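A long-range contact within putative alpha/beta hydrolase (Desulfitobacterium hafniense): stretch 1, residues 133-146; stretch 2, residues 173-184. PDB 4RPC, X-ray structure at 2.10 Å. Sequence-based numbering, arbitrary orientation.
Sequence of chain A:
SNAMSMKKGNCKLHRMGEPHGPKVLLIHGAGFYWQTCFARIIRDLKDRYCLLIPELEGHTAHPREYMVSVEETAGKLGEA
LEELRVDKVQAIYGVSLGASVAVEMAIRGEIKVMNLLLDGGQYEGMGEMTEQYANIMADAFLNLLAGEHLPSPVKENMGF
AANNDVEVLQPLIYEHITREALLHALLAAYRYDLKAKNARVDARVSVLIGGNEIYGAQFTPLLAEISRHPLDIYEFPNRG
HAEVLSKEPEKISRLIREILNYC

Stretch 1, residues 133-146: YANIMADAFLNLLA
Stretch 2 173-184: IYEHITREALLH

Stretch 1 is helical from Tyr-133 to about Leu-145, with phi/psi near -62/-42. Stretch 2 starts extended at Ile-173 (-74/129) and Tyr-174 (-67/127). A type I turn runs from Tyr-174 to Ile-177. Thr-178 (-98/152, chi1 p) then caps the helix that begins at Arg-179; its OG1 accepts a weak bond from Ala-181 N at 3.3 Å. The helices run at 132° to each other, nearer antiparallel than parallel, and their axes approach to 9.2 Å. The register is set by Ala-138 and Leu-183, whose CA atoms lie 5.6 Å apart. Ala-138 presents only a methyl group here, which suits so close an approach.

Arg-179 is the polar anchor. Its CA-to-CB bond points sideways, but chi1 to chi3 are all t and chi4 is -76°, so the extended chain carries the guanidinium to stretch 1. It sits among Asn-135, Ala-138, Asp-139 and Leu-142. Arg-179 NE forms a salt bridge with Asp-139 OD1 at 2.9 Å. Arg-179 NH2 donates to Asn-135 OD1 at 2.8 Å. Both acceptors lie near the guanidinium plane, while Ala-138 CB covers one face. Asn-135 and Asp-139 are both m at chi1, one helical turn apart. A water joins Asn-135 OD1 (2.7 Å) to Arg-179 NH1 (3.0 Å).

The rest is apolar. Leu-182 and Leu-183 are both t,p. Leu-183 CD1 reaches Ala-134 CB at 4.0 Å. Leu-182 CD2 packs 3.9 Å from Leu-142 CG and 4.1 Å from Phe-141 CB. Leu-142 is m,t; its CD1 lies 3.7 Å from Arg-179 CB, against the aliphatic part of that chain.

Ile-173 (m,m) is buried. Its CD1 lies over the Phe-141 ring, 4.2 Å from the centroid, a CH-pi contact. Phe-141 has chi1 -89° and chi2 12°. Ile-173 CG2 meets Leu-145 CD2 at 3.6 Å. Leu-144 and Leu-145 are m,t. The contact buries 683 Å².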

# COMPACT_ATOMS: atom_id res chain seq x y z
N TYR A 133 17.51 3.21 -7.36
CA TYR A 133 16.29 3.86 -6.92
C TYR A 133 15.97 3.54 -5.51
O TYR A 133 15.58 4.42 -4.81
CB TYR A 133 15.10 3.41 -7.73
CG TYR A 133 14.94 4.17 -8.97
CD1 TYR A 133 15.96 4.23 -9.91
CD2 TYR A 133 13.75 4.85 -9.23
CE1 TYR A 133 15.81 4.95 -11.06
CE2 TYR A 133 13.58 5.56 -10.38
CZ TYR A 133 14.61 5.60 -11.30
OH TYR A 133 14.45 6.33 -12.48
N ALA A 134 16.07 2.28 -5.08
CA ALA A 134 15.80 1.97 -3.66
C ALA A 134 16.66 2.78 -2.67
O ALA A 134 16.15 3.23 -1.63
CB ALA A 134 15.90 0.51 -3.36
N ASN A 135 17.95 2.92 -2.98
CA ASN A 135 18.85 3.66 -2.17
C ASN A 135 18.54 5.14 -2.08
O ASN A 135 18.61 5.71 -0.98
CB ASN A 135 20.28 3.44 -2.62
CG ASN A 135 20.86 2.13 -2.07
OD1 ASN A 135 21.09 2.01 -0.88
ND2 ASN A 135 21.00 1.15 -2.91
N ILE A 136 18.11 5.75 -3.19
CA ILE A 136 17.69 7.14 -3.15
C ILE A 136 16.43 7.31 -2.31
O ILE A 136 16.37 8.18 -1.43
CB ILE A 136 17.51 7.71 -4.54
CG1 ILE A 136 18.90 7.97 -5.12
CG2 ILE A 136 16.69 8.99 -4.54
CD1 ILE A 136 18.89 8.10 -6.61
N MSE A 137 15.44 6.49 -2.56
CA MSE A 137 14.20 6.65 -1.88
C MSE A 137 14.38 6.33 -0.40
O MSE A 137 13.77 6.99 0.43
CB MSE A 137 13.19 5.73 -2.52
CG MSE A 137 12.86 6.24 -3.92
SE MSE A 137 12.10 8.08 -3.91
CE MSE A 137 10.91 7.76 -2.37
N ALA A 138 15.21 5.34 -0.06
CA ALA A 138 15.49 5.05 1.34
C ALA A 138 16.02 6.28 2.05
O ALA A 138 15.51 6.64 3.14
CB ALA A 138 16.46 3.87 1.51
N ASP A 139 17.05 6.90 1.49
CA ASP A 139 17.63 8.08 2.09
C ASP A 139 16.62 9.23 2.17
O ASP A 139 16.59 9.92 3.19
CB ASP A 139 18.85 8.58 1.33
CG ASP A 139 19.95 7.57 1.29
OD1 ASP A 139 19.94 6.63 2.14
OD2 ASP A 139 20.84 7.68 0.40
N ALA A 140 15.83 9.43 1.10
CA ALA A 140 14.87 10.52 1.04
C ALA A 140 13.90 10.34 2.21
O ALA A 140 13.67 11.29 2.97
CB ALA A 140 14.11 10.51 -0.29
N PHE A 141 13.38 9.13 2.37
CA PHE A 141 12.36 8.89 3.40
C PHE A 141 12.88 9.11 4.82
O PHE A 141 12.19 9.68 5.65
CB PHE A 141 11.77 7.52 3.26
CG PHE A 141 10.58 7.45 2.34
CD1 PHE A 141 10.23 8.51 1.51
CD2 PHE A 141 9.81 6.31 2.31
CE1 PHE A 141 9.11 8.45 0.68
CE2 PHE A 141 8.69 6.23 1.50
CZ PHE A 141 8.34 7.31 0.66
N LEU A 142 14.11 8.68 5.10
CA LEU A 142 14.68 8.89 6.42
C LEU A 142 14.93 10.39 6.65
O LEU A 142 14.70 10.93 7.75
CB LEU A 142 15.98 8.08 6.60
CG LEU A 142 15.67 6.60 6.70
CD1 LEU A 142 16.91 5.80 6.50
CD2 LEU A 142 14.97 6.24 8.02
N ASN A 143 15.42 11.06 5.62
CA ASN A 143 15.57 12.51 5.66
C ASN A 143 14.29 13.24 6.06
O ASN A 143 14.36 14.28 6.70
CB ASN A 143 16.11 13.06 4.35
CG ASN A 143 17.61 13.07 4.31
OD1 ASN A 143 18.26 13.28 5.29
ND2 ASN A 143 18.16 12.80 3.15
N LEU A 144 13.14 12.71 5.72
CA LEU A 144 11.88 13.35 6.12
C LEU A 144 11.79 13.47 7.63
O LEU A 144 11.20 14.41 8.13
CB LEU A 144 10.68 12.59 5.60
CG LEU A 144 10.54 12.53 4.09
CD1 LEU A 144 9.38 11.62 3.69
CD2 LEU A 144 10.32 13.92 3.54
N LEU A 145 12.39 12.52 8.34
CA LEU A 145 12.38 12.48 9.80
C LEU A 145 13.23 13.57 10.38
O LEU A 145 13.05 13.94 11.50
CB LEU A 145 12.87 11.10 10.35
CG LEU A 145 12.01 9.89 9.94
CD1 LEU A 145 12.76 8.57 10.17
CD2 LEU A 145 10.63 9.87 10.64
N ALA A 146 14.17 14.07 9.61
CA ALA A 146 14.83 15.30 9.94
C ALA A 146 14.08 16.54 9.47
O ALA A 146 14.56 17.65 9.66
CB ALA A 146 16.23 15.30 9.34
N ILE A 173 6.03 8.02 8.25
CA ILE A 173 7.28 7.27 8.34
C ILE A 173 7.42 6.70 9.74
O ILE A 173 7.29 7.39 10.71
CB ILE A 173 8.47 8.16 8.09
CG1 ILE A 173 8.35 8.88 6.74
CG2 ILE A 173 9.74 7.33 8.19
CD1 ILE A 173 8.22 7.97 5.52
N TYR A 174 7.69 5.42 9.84
CA TYR A 174 7.75 4.76 11.12
C TYR A 174 8.96 5.34 11.83
O TYR A 174 10.07 5.36 11.31
CB TYR A 174 7.82 3.22 10.96
CG TYR A 174 8.06 2.41 12.23
CD1 TYR A 174 7.38 2.69 13.40
CD2 TYR A 174 8.97 1.36 12.23
CE1 TYR A 174 7.63 1.98 14.56
CE2 TYR A 174 9.23 0.63 13.37
CZ TYR A 174 8.56 0.92 14.51
OH TYR A 174 8.84 0.14 15.58
N GLU A 175 8.74 5.83 13.03
CA GLU A 175 9.80 6.59 13.67
C GLU A 175 10.99 5.71 14.09
O GLU A 175 12.07 6.23 14.26
CB GLU A 175 9.23 7.43 14.82
CG GLU A 175 8.79 6.64 16.00
CD GLU A 175 8.27 7.53 17.13
OE1 GLU A 175 7.93 8.72 16.91
OE2 GLU A 175 8.21 7.02 18.26
N HIS A 176 10.82 4.40 14.19
CA HIS A 176 11.92 3.49 14.55
C HIS A 176 12.36 2.56 13.44
O HIS A 176 12.99 1.53 13.69
CB HIS A 176 11.54 2.65 15.77
CG HIS A 176 11.31 3.47 16.99
ND1 HIS A 176 12.23 4.39 17.45
CD2 HIS A 176 10.27 3.51 17.85
CE1 HIS A 176 11.76 4.97 18.54
NE2 HIS A 176 10.57 4.45 18.80
N ILE A 177 12.02 2.94 12.21
CA ILE A 177 12.41 2.12 11.09
C ILE A 177 13.97 2.18 10.97
O ILE A 177 14.61 3.17 11.34
CB ILE A 177 11.71 2.53 9.81
CG1 ILE A 177 11.93 1.51 8.69
CG2 ILE A 177 12.19 3.87 9.33
CD1 ILE A 177 11.18 0.20 8.90
N THR A 178 14.55 1.05 10.58
CA THR A 178 15.95 1.02 10.24
C THR A 178 16.14 1.10 8.78
O THR A 178 15.29 0.67 8.00
CB THR A 178 16.62 -0.26 10.75
OG1 THR A 178 16.06 -1.41 10.09
CG2 THR A 178 16.45 -0.34 12.21
N ARG A 179 17.26 1.64 8.38
CA ARG A 179 17.53 1.78 6.97
C ARG A 179 17.52 0.42 6.25
O ARG A 179 16.89 0.28 5.16
CB ARG A 179 18.80 2.59 6.69
CG ARG A 179 19.04 2.72 5.18
CD ARG A 179 20.15 3.68 4.85
NE ARG A 179 20.19 4.05 3.43
CZ ARG A 179 20.65 3.28 2.45
NH1 ARG A 179 21.04 2.03 2.67
NH2 ARG A 179 20.61 3.74 1.21
N GLU A 180 18.10 -0.61 6.88
CA GLU A 180 18.11 -1.91 6.18
C GLU A 180 16.71 -2.37 5.91
O GLU A 180 16.44 -2.89 4.88
CB GLU A 180 18.81 -3.02 6.95
CG GLU A 180 20.29 -3.30 6.65
CD GLU A 180 20.74 -3.34 5.20
OE1 GLU A 180 20.63 -4.43 4.56
OE2 GLU A 180 21.26 -2.30 4.72
N ALA A 181 15.80 -2.20 6.87
CA ALA A 181 14.45 -2.73 6.71
C ALA A 181 13.71 -1.99 5.60
O ALA A 181 13.03 -2.57 4.75
CB ALA A 181 13.69 -2.63 8.02
N LEU A 182 13.90 -0.70 5.61
CA LEU A 182 13.30 0.18 4.61
C LEU A 182 13.83 -0.13 3.25
O LEU A 182 13.06 -0.26 2.30
CB LEU A 182 13.63 1.62 4.95
CG LEU A 182 13.28 2.74 3.99
CD1 LEU A 182 11.79 2.67 3.80
CD2 LEU A 182 13.64 4.10 4.56
N LEU A 183 15.15 -0.24 3.17
CA LEU A 183 15.78 -0.55 1.92
C LEU A 183 15.28 -1.87 1.32
O LEU A 183 14.98 -1.94 0.13
CB LEU A 183 17.32 -0.55 2.09
CG LEU A 183 18.14 -0.83 0.87
CD1 LEU A 183 18.09 0.33 -0.06
CD2 LEU A 183 19.59 -1.05 1.24
N HIS A 184 15.22 -2.95 2.09
CA HIS A 184 14.74 -4.22 1.54
C HIS A 184 13.31 -4.19 1.03
O HIS A 184 12.96 -4.85 0.04
CB HIS A 184 14.87 -5.29 2.60
CG HIS A 184 16.23 -5.83 2.65
ND1 HIS A 184 17.12 -5.54 3.66
CD2 HIS A 184 16.92 -6.52 1.72
CE1 HIS A 184 18.28 -6.11 3.39
NE2 HIS A 184 18.18 -6.70 2.21
O HOH W 1 22.71 0.52 0.69